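Beta-galactosidase (Bacillus circulans subsp. alkalophilus, PDB 3TTY) hydrolyses terminal beta-galactosidic bonds to release galactose, and is a glycoside hydrolase built round a TIM barrel. Local coordinates at residues P324-L329 with P665-M670; P609-P614 with M640-G645; G616-E621 with M633-E638. One frame throughout, in Å; residues are numbered along the deposited sequence.

Contact 1: residues P324-L329 with P665-M670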
loop_
_atom_site.group_PDB
_atom_site.type_symbol
_atom_site.label_atom_id
_atom_site.label_comp_id
_atom_site.label_asym_id
_atom_site.label_seq_id
_atom_site.Cartn_x
_atom_site.Cartn_y
_atom_site.Cartn_z
ATOM N N PRO A 324 -4.422 35.542 1.582
ATOM C CA PRO A 324 -5.277 36.712 1.799
ATOM C C PRO A 324 -6.371 36.848 0.742
ATOM O O PRO A 324 -6.067 36.821 -0.444
ATOM C CB PRO A 324 -4.287 37.880 1.689
ATOM C CG PRO A 324 -3.009 37.313 2.181
ATOM C CD PRO A 324 -2.993 35.864 1.753
ATOM N N GLY A 325 -7.620 37.002 1.179
ATOM C CA GLY A 325 -8.737 37.178 0.272
ATOM C C GLY A 325 -9.336 35.875 -0.255
ATOM O O GLY A 325 -10.433 35.875 -0.817
ATOM N N VAL A 326 -8.630 34.760 -0.076
ATOM C CA VAL A 326 -9.090 33.506 -0.658
ATOM C C VAL A 326 -10.316 32.971 0.068
ATOM O O VAL A 326 -11.242 32.472 -0.562
ATOM C CB VAL A 326 -7.970 32.457 -0.752
ATOM C CG1 VAL A 326 -8.538 31.076 -1.063
ATOM C CG2 VAL A 326 -6.975 32.872 -1.822
ATOM N N MET A 327 -10.329 33.099 1.385
ATOM C CA MET A 327 -11.496 32.700 2.163
ATOM C C MET A 327 -12.735 33.417 1.628
ATOM O O MET A 327 -13.806 32.815 1.471
ATOM C CB MET A 327 -11.272 32.997 3.653
ATOM C CG MET A 327 -12.378 32.512 4.596
ATOM S SD MET A 327 -13.877 33.521 4.533
ATOM C CE MET A 327 -13.218 35.093 5.100
ATOM N N ARG A 328 -12.577 34.701 1.319
ATOM C CA ARG A 328 -13.672 35.508 0.772
ATOM C C ARG A 328 -14.057 35.065 -0.645
ATOM O O ARG A 328 -15.236 34.928 -0.961
ATOM C CB ARG A 328 -13.279 36.981 0.776
ATOM C CG ARG A 328 -14.316 37.931 0.224
ATOM C CD ARG A 328 -13.826 39.341 0.487
ATOM N NE ARG A 328 -14.682 40.381 -0.068
ATOM C CZ ARG A 328 -14.543 40.881 -1.293
ATOM N NH1 ARG A 328 -13.596 40.418 -2.097
ATOM N NH2 ARG A 328 -15.356 41.839 -1.718
ATOM N N LEU A 329 -13.048 34.855 -1.489
ATOM C CA LEU A 329 -13.238 34.342 -2.848
ATOM C C LEU A 329 -14.119 33.094 -2.849
ATOM O O LEU A 329 -15.132 33.034 -3.538
ATOM C CB LEU A 329 -11.885 33.976 -3.460
ATOM C CG LEU A 329 -11.563 34.288 -4.922
ATOM C CD1 LEU A 329 -10.560 33.276 -5.447
ATOM C CD2 LEU A 329 -12.790 34.336 -5.815
ATOM N N PRO A 665 -9.375 43.073 -8.737
ATOM C CA PRO A 665 -8.104 42.808 -8.058
ATOM C C PRO A 665 -7.822 41.318 -7.959
ATOM O O PRO A 665 -8.732 40.508 -8.148
ATOM C CB PRO A 665 -8.325 43.387 -6.649
ATOM C CG PRO A 665 -9.547 44.258 -6.743
ATOM C CD PRO A 665 -10.381 43.674 -7.844
ATOM N N ALA A 666 -6.571 40.965 -7.672
ATOM C CA ALA A 666 -6.236 39.598 -7.306
ATOM C C ALA A 666 -7.237 39.105 -6.270
ATOM O O ALA A 666 -7.584 39.833 -5.349
ATOM C CB ALA A 666 -4.807 39.528 -6.741
ATOM N N ARG A 667 -7.699 37.866 -6.425
ATOM C CA ARG A 667 -8.646 37.253 -5.491
ATOM C C ARG A 667 -9.959 38.017 -5.378
ATOM O O ARG A 667 -10.746 37.773 -4.462
ATOM C CB ARG A 667 -8.024 37.129 -4.101
ATOM C CG ARG A 667 -7.215 35.868 -3.891
ATOM C CD ARG A 667 -5.879 35.899 -4.603
ATOM N NE ARG A 667 -5.373 34.539 -4.775
ATOM C CZ ARG A 667 -4.193 34.101 -4.352
ATOM N NH1 ARG A 667 -3.350 34.915 -3.732
ATOM N NH2 ARG A 667 -3.856 32.836 -4.565
ATOM N N GLY A 668 -10.197 38.933 -6.310
ATOM C CA GLY A 668 -11.306 39.861 -6.186
ATOM C C GLY A 668 -12.653 39.256 -6.525
ATOM O O GLY A 668 -12.732 38.231 -7.195
ATOM N N VAL A 669 -13.714 39.898 -6.052
ATOM C CA VAL A 669 -15.075 39.475 -6.353
ATOM C C VAL A 669 -15.907 40.712 -6.664
ATOM O O VAL A 669 -15.861 41.697 -5.926
ATOM C CB VAL A 669 -15.727 38.723 -5.158
ATOM C CG1 VAL A 669 -17.194 38.421 -5.431
ATOM C CG2 VAL A 669 -14.967 37.443 -4.844
ATOM N N MET A 670 -16.651 40.658 -7.764
ATOM C CA MET A 670 -17.629 41.681 -8.083
ATOM C C MET A 670 -18.952 40.971 -8.302
ATOM O O MET A 670 -18.990 39.833 -8.764
ATOM C CB MET A 670 -17.231 42.442 -9.351
ATOM C CG MET A 670 -15.778 42.937 -9.365
ATOM S SD MET A 670 -15.256 43.643 -10.946
ATOM C CE MET A 670 -16.450 44.967 -11.108
HETATM O O HOH W 1 -4.073 37.207 -2.109
HETATM O O HOH W 2 -11.584 38.327 -1.956
HETATM O O HOH W 3 -12.888 42.375 -4.292
#

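Contact 2: residues P609-P614 with M640-G645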
loop_
_atom_site.group_PDB
_atom_site.type_symbol
_atom_site.label_atom_id
_atom_site.label_comp_id
_atom_site.label_asym_id
_atom_site.label_seq_id
_atom_site.Cartn_x
_atom_site.Cartn_y
_atom_site.Cartn_z
ATOM N N PRO A 609 -21.667 32.974 -23.843
ATOM C CA PRO A 609 -21.010 33.273 -22.568
ATOM C C PRO A 609 -21.731 34.377 -21.806
ATOM O O PRO A 609 -22.288 35.285 -22.419
ATOM C CB PRO A 609 -19.624 33.760 -23.005
ATOM C CG PRO A 609 -19.356 32.977 -24.245
ATOM C CD PRO A 609 -20.694 32.887 -24.951
ATOM N N LEU A 610 -21.735 34.279 -20.481
ATOM C CA LEU A 610 -22.222 35.353 -19.635
ATOM C C LEU A 610 -21.418 36.602 -19.954
ATOM O O LEU A 610 -21.966 37.692 -20.126
ATOM C CB LEU A 610 -21.984 35.002 -18.169
ATOM C CG LEU A 610 -23.089 34.410 -17.298
ATOM C CD1 LEU A 610 -24.332 34.076 -18.104
ATOM C CD2 LEU A 610 -22.559 33.185 -16.561
ATOM N N LEU A 611 -20.106 36.407 -20.023
ATOM C CA LEU A 611 -19.126 37.468 -20.151
ATOM C C LEU A 611 -17.883 36.812 -20.723
ATOM O O LEU A 611 -17.662 35.620 -20.509
ATOM C CB LEU A 611 -18.794 38.007 -18.764
ATOM C CG LEU A 611 -18.790 39.499 -18.451
ATOM C CD1 LEU A 611 -19.947 40.241 -19.111
ATOM C CD2 LEU A 611 -18.821 39.671 -16.945
ATOM N N ASN A 612 -17.078 37.571 -21.460
ATOM C CA ASN A 612 -15.751 37.106 -21.842
ATOM C C ASN A 612 -14.738 37.628 -20.842
ATOM O O ASN A 612 -14.703 38.825 -20.575
ATOM C CB ASN A 612 -15.390 37.559 -23.257
ATOM C CG ASN A 612 -16.174 36.814 -24.316
ATOM O OD1 ASN A 612 -15.855 35.671 -24.648
ATOM N ND2 ASN A 612 -17.218 37.451 -24.842
ATOM N N THR A 613 -13.931 36.735 -20.275
ATOM C CA THR A 613 -12.964 37.126 -19.254
ATOM C C THR A 613 -11.670 36.354 -19.403
ATOM O O THR A 613 -11.632 35.321 -20.057
ATOM C CB THR A 613 -13.498 36.890 -17.821
ATOM O OG1 THR A 613 -13.750 35.494 -17.635
ATOM C CG2 THR A 613 -14.773 37.688 -17.563
ATOM N N PRO A 614 -10.596 36.864 -18.792
ATOM C CA PRO A 614 -9.287 36.210 -18.834
ATOM C C PRO A 614 -9.326 34.866 -18.134
ATOM O O PRO A 614 -10.268 34.591 -17.392
ATOM C CB PRO A 614 -8.386 37.180 -18.059
ATOM C CG PRO A 614 -9.070 38.499 -18.160
ATOM C CD PRO A 614 -10.536 38.179 -18.135
ATOM N N MET A 640 -6.722 41.724 -12.844
ATOM C CA MET A 640 -7.158 41.304 -14.171
ATOM C C MET A 640 -8.189 42.276 -14.730
ATOM O O MET A 640 -8.946 42.885 -13.973
ATOM C CB MET A 640 -7.749 39.891 -14.098
ATOM C CG MET A 640 -7.279 38.947 -15.190
ATOM S SD MET A 640 -5.586 38.386 -14.998
ATOM C CE MET A 640 -5.392 37.390 -16.473
ATOM N N THR A 641 -8.224 42.419 -16.052
ATOM C CA THR A 641 -9.182 43.324 -16.693
ATOM C C THR A 641 -10.074 42.608 -17.707
ATOM O O THR A 641 -9.676 41.628 -18.326
ATOM C CB THR A 641 -8.480 44.542 -17.363
ATOM O OG1 THR A 641 -7.827 44.129 -18.567
ATOM C CG2 THR A 641 -7.438 45.139 -16.430
ATOM N N PHE A 642 -11.295 43.100 -17.868
ATOM C CA PHE A 642 -12.247 42.451 -18.753
ATOM C C PHE A 642 -13.311 43.436 -19.188
ATOM O O PHE A 642 -13.602 44.400 -18.480
ATOM C CB PHE A 642 -12.908 41.258 -18.043
ATOM C CG PHE A 642 -13.758 41.647 -16.853
ATOM C CD1 PHE A 642 -13.187 41.813 -15.597
ATOM C CD2 PHE A 642 -15.126 41.847 -16.991
ATOM C CE1 PHE A 642 -13.969 42.173 -14.500
ATOM C CE2 PHE A 642 -15.919 42.199 -15.892
ATOM C CZ PHE A 642 -15.339 42.363 -14.649
ATOM N N ASP A 643 -13.895 43.187 -20.356
ATOM C CA ASP A 643 -15.013 43.986 -20.827
ATOM C C ASP A 643 -16.252 43.541 -20.068
ATOM O O ASP A 643 -16.649 42.376 -20.133
ATOM C CB ASP A 643 -15.190 43.826 -22.343
ATOM C CG ASP A 643 -16.309 44.695 -22.907
ATOM O OD1 ASP A 643 -16.826 45.587 -22.200
ATOM O OD2 ASP A 643 -16.668 44.486 -24.084
ATOM N N ALA A 644 -16.852 44.465 -19.331
ATOM C CA ALA A 644 -17.979 44.129 -18.483
ATOM C C ALA A 644 -19.281 44.325 -19.235
ATOM O O ALA A 644 -20.363 44.161 -18.672
ATOM C CB ALA A 644 -17.958 44.970 -17.215
ATOM N N GLY A 645 -19.174 44.671 -20.514
ATOM C CA GLY A 645 -20.344 45.008 -21.307
ATOM C C GLY A 645 -20.753 46.453 -21.092
ATOM O O GLY A 645 -20.317 47.093 -20.131
HETATM O O HOH W 4 -13.544 40.860 -21.653
#

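Contact 3: residues G616-E621 with M633-E638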
loop_
_atom_site.group_PDB
_atom_site.type_symbol
_atom_site.label_atom_id
_atom_site.label_comp_id
_atom_site.label_asym_id
_atom_site.label_seq_id
_atom_site.Cartn_x
_atom_site.Cartn_y
_atom_site.Cartn_z
ATOM N N GLY A 616 -9.057 32.098 -15.551
ATOM C CA GLY A 616 -9.094 32.090 -14.104
ATOM C C GLY A 616 -10.037 33.120 -13.524
ATOM O O GLY A 616 -10.106 33.286 -12.316
ATOM N N VAL A 617 -10.753 33.825 -14.388
ATOM C CA VAL A 617 -11.758 34.760 -13.917
ATOM C C VAL A 617 -13.117 34.128 -14.156
ATOM O O VAL A 617 -13.646 34.140 -15.268
ATOM C CB VAL A 617 -11.669 36.128 -14.624
ATOM C CG1 VAL A 617 -12.844 37.025 -14.209
ATOM C CG2 VAL A 617 -10.331 36.789 -14.319
ATOM N N GLU A 618 -13.676 33.564 -13.100
ATOM C CA GLU A 618 -14.911 32.822 -13.215
ATOM C C GLU A 618 -16.119 33.745 -13.210
ATOM O O GLU A 618 -16.212 34.672 -12.400
ATOM C CB GLU A 618 -15.007 31.814 -12.075
ATOM C CG GLU A 618 -16.350 31.125 -11.966
ATOM C CD GLU A 618 -16.427 30.246 -10.741
ATOM O OE1 GLU A 618 -15.434 30.200 -9.983
ATOM O OE2 GLU A 618 -17.482 29.619 -10.529
ATOM N N VAL A 619 -17.046 33.498 -14.126
ATOM C CA VAL A 619 -18.301 34.220 -14.100
ATOM C C VAL A 619 -19.496 33.270 -14.018
ATOM O O VAL A 619 -19.592 32.314 -14.783
ATOM C CB VAL A 619 -18.446 35.137 -15.320
ATOM C CG1 VAL A 619 -19.707 35.977 -15.189
ATOM C CG2 VAL A 619 -17.215 36.022 -15.463
ATOM N N ALA A 620 -20.407 33.543 -13.091
ATOM C CA ALA A 620 -21.604 32.732 -12.951
ATOM C C ALA A 620 -22.785 33.629 -12.631
ATOM O O ALA A 620 -22.615 34.728 -12.109
ATOM C CB ALA A 620 -21.414 31.681 -11.867
ATOM N N GLU A 621 -23.990 33.154 -12.926
ATOM C CA GLU A 621 -25.159 34.006 -12.846
ATOM C C GLU A 621 -26.255 33.424 -11.971
ATOM O O GLU A 621 -26.564 32.238 -12.053
ATOM C CB GLU A 621 -25.722 34.271 -14.251
ATOM C CG GLU A 621 -26.967 35.174 -14.251
ATOM C CD GLU A 621 -27.730 35.146 -15.577
ATOM O OE1 GLU A 621 -28.080 34.038 -16.037
ATOM O OE2 GLU A 621 -27.970 36.229 -16.164
ATOM N N MET A 633 -15.317 36.442 -10.364
ATOM C CA MET A 633 -14.406 35.939 -9.354
ATOM C C MET A 633 -13.050 35.681 -9.956
ATOM O O MET A 633 -12.886 34.819 -10.815
ATOM C CB MET A 633 -15.002 34.702 -8.694
ATOM C CG MET A 633 -16.345 35.048 -8.031
ATOM S SD MET A 633 -17.439 33.675 -7.692
ATOM C CE MET A 633 -17.858 33.119 -9.349
ATOM N N ASN A 634 -12.076 36.460 -9.510
ATOM C CA ASN A 634 -10.732 36.368 -10.041
ATOM C C ASN A 634 -9.875 35.466 -9.187
ATOM O O ASN A 634 -9.428 35.876 -8.128
ATOM C CB ASN A 634 -10.095 37.756 -10.111
ATOM C CG ASN A 634 -8.702 37.721 -10.688
ATOM O OD1 ASN A 634 -8.254 36.687 -11.201
ATOM N ND2 ASN A 634 -8.000 38.852 -10.617
ATOM N N HIS A 635 -9.639 34.245 -9.652
ATOM C CA HIS A 635 -8.809 33.292 -8.921
ATOM C C HIS A 635 -7.303 33.553 -9.051
ATOM O O HIS A 635 -6.502 32.980 -8.306
ATOM C CB HIS A 635 -9.141 31.860 -9.359
ATOM C CG HIS A 635 -10.571 31.472 -9.117
ATOM N ND1 HIS A 635 -11.039 31.096 -7.878
ATOM C CD2 HIS A 635 -11.631 31.400 -9.957
ATOM C CE1 HIS A 635 -12.326 30.813 -7.962
ATOM N NE2 HIS A 635 -12.711 30.989 -9.213
ATOM N N ASN A 636 -6.921 34.412 -9.996
ATOM C CA ASN A 636 -5.506 34.734 -10.211
ATOM C C ASN A 636 -4.904 35.554 -9.074
ATOM O O ASN A 636 -5.605 36.320 -8.412
ATOM C CB ASN A 636 -5.310 35.487 -11.529
ATOM C CG ASN A 636 -5.879 34.749 -12.709
ATOM O OD1 ASN A 636 -5.229 33.873 -13.278
ATOM N ND2 ASN A 636 -7.097 35.102 -13.096
ATOM N N ALA A 637 -3.601 35.395 -8.857
ATOM C CA ALA A 637 -2.895 36.165 -7.830
ATOM C C ALA A 637 -2.546 37.566 -8.339
ATOM O O ALA A 637 -1.842 38.326 -7.669
ATOM C CB ALA A 637 -1.632 35.428 -7.378
ATOM N N GLU A 638 -3.049 37.898 -9.525
ATOM C CA GLU A 638 -2.755 39.178 -10.156
ATOM C C GLU A 638 -4.051 39.886 -10.541
ATOM O O GLU A 638 -5.065 39.244 -10.826
ATOM C CB GLU A 638 -1.882 38.975 -11.404
ATOM C CG GLU A 638 -0.617 38.120 -11.179
ATOM C CD GLU A 638 -0.760 36.678 -11.683
ATOM O OE1 GLU A 638 -1.568 36.434 -12.614
ATOM O OE2 GLU A 638 -0.056 35.786 -11.147
#

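Contact 1: residues P324-L329 with P665-M670
R328 NH1 donates to two waters that link it to the far segment. Water 2 accepts from R328 NH1 at 2.9 Å, at the edge of the guanidinium and in its plane. Water 2 donates in turn to G325 O and, at 2.7 Å, to R667 O. Water 3 accepts from R328 NH1 and from V669 N, 3.1 Å from the latter. The other end of the guanidinium is held by a salt bridge from R328 NH2 to E382. These residues join the start of barrel helix 326-336, with G325 as N-cap, to the type II turn P665-G668 that leads into strand 669-674. At the turn, R667 CG packs 3.6 Å from V326 CG2. The R667 chain is bent at chi2 (74°), which turns CD aside, and V326 CG2 lies 3.7 Å above one face of the guanidinium, toward its rim. R667 NH1 donates to water 1, which donates to P324 O at 2.6 Å. An alanine at R667 would probably leave P324 O without this bridge and open a gap beside V326 CG2. L329 adds apolar packing, with CD2 3.9 Å from V669 CG2. G325 has no CB, and one would press on R667 CB. The polar fit of the turn to the helix start therefore probably depends on these waters staying in place.

Contact 2: residues P609-P614 with M640-G645
Strand 640-643 belongs to a two-stranded antiparallel sheet of the C-terminal domain, and its M640 and F642 pack against P614, T613 and L611 of the loop before strand 617-624. The two chains run nearly antiparallel, 165° apart, but they do not pair as strands. P614 makes the tightest packing. P614 CB is 3.4 Å from M640 CE, and P614 CG is 3.5 Å from M640 CG. Both are closer than usual carbon contacts. The two side chains pass one another with opposite headings. P614 CG also sits 3.2 Å from T641 O. P614 and F642 cross at about a right angle, with P614 CD 3.9 Å from F642 CB. F642 CG takes the crowded position between backbone N and carbonyl carbon (chi1 65°), which sets the root of the ring beside T613 CG2. T613 lies next to F642 with the same heading, and T613 CG2 is 4.1 Å from F642 CB. L611 crosses F642 obliquely, with L611 CD2 4.0 Å from F642 CE2. On its backbone, F642 pairs with A662 of strand 661-664, the other strand of this small sheet. Its side chain also touches V632 of the neighbouring five-stranded sheet. The polar link between loop and strand is water 4, which donates to N612 O at 2.6 Å and accepts from D643 N at 2.7 Å. The strand ends in an Asx turn at D643. There G645 N donates to D643 OD1 from 65° out of the carboxylate plane. The backbone angles of G645 would press a CB against the preceding carbonyl O. T613 OG1 faces other partners, being hydrogen-bonded to V617 O and N438 ND2.

Contact 3: residues G616-E621 with M633-E638
E618 CB starts beside H635, 3.8 Å from H635 NE2. E618 CG stands anti to the backbone N (chi1 171°) and meets M633 CE at 3.6 Å. E618 CD is 3.5 Å from M633 CE, so the methyl, coming at a slant to the acid side chain, touches both CG and CD. At the tip, E618 OE1 accepts from H635 NE2 at 2.9 Å, with an N-H...O angle of 167°. The oxygen lies at the edge of the imidazole, in its plane, and the carboxylate is turned only 23° from the ring. E618 OE1 also accepts from Q333, and E618 OE2 is hydrogen-bonded to H337 NE2. The negative charge would probably favour a proton on H635 NE2. These residues belong to the antiparallel hairpin of strands 617-624 and 627-634. E618 and M633 form a hydrogen-bonded pair, with E618 N to M633 O at 2.7 Å and M633 N to E618 O at 2.8 Å. V617 and N634 form the adjacent non-hydrogen-bonded pair and put their side chains on the opposite face. Beyond it, H635 N donates to G616 O. N634 OD1 is gripped twice, by N636 N in an Asx turn and by N636 ND2 at 2.7 Å. N636 ND2 also donates to D615 O. Together these bonds hold the N636 amide beside G616, where a CB would clash with N636 ND2.

Overall arrangement
Along the chain the three contacts are nested. Contact 1 encloses contact 2, and contact 2 encloses contact 3. Centres of contacts 1 and 3 are about 9 Å apart, those of 2 and 3 about 10 Å, and those of 1 and 2 about 17 Å. Contacts 1 and 3 share the five-stranded antiparallel sheet, where strands 627-634 and 669-674 are neighbours. Contact 2 adds strand 640-643, which follows strand 627-634 in the chain. Contacts 1 and 3 place the C-terminal domain against helix 326-336 of the TIM barrel, while contact 2 ties the loop before strand 617-624 to the small two-stranded sheet.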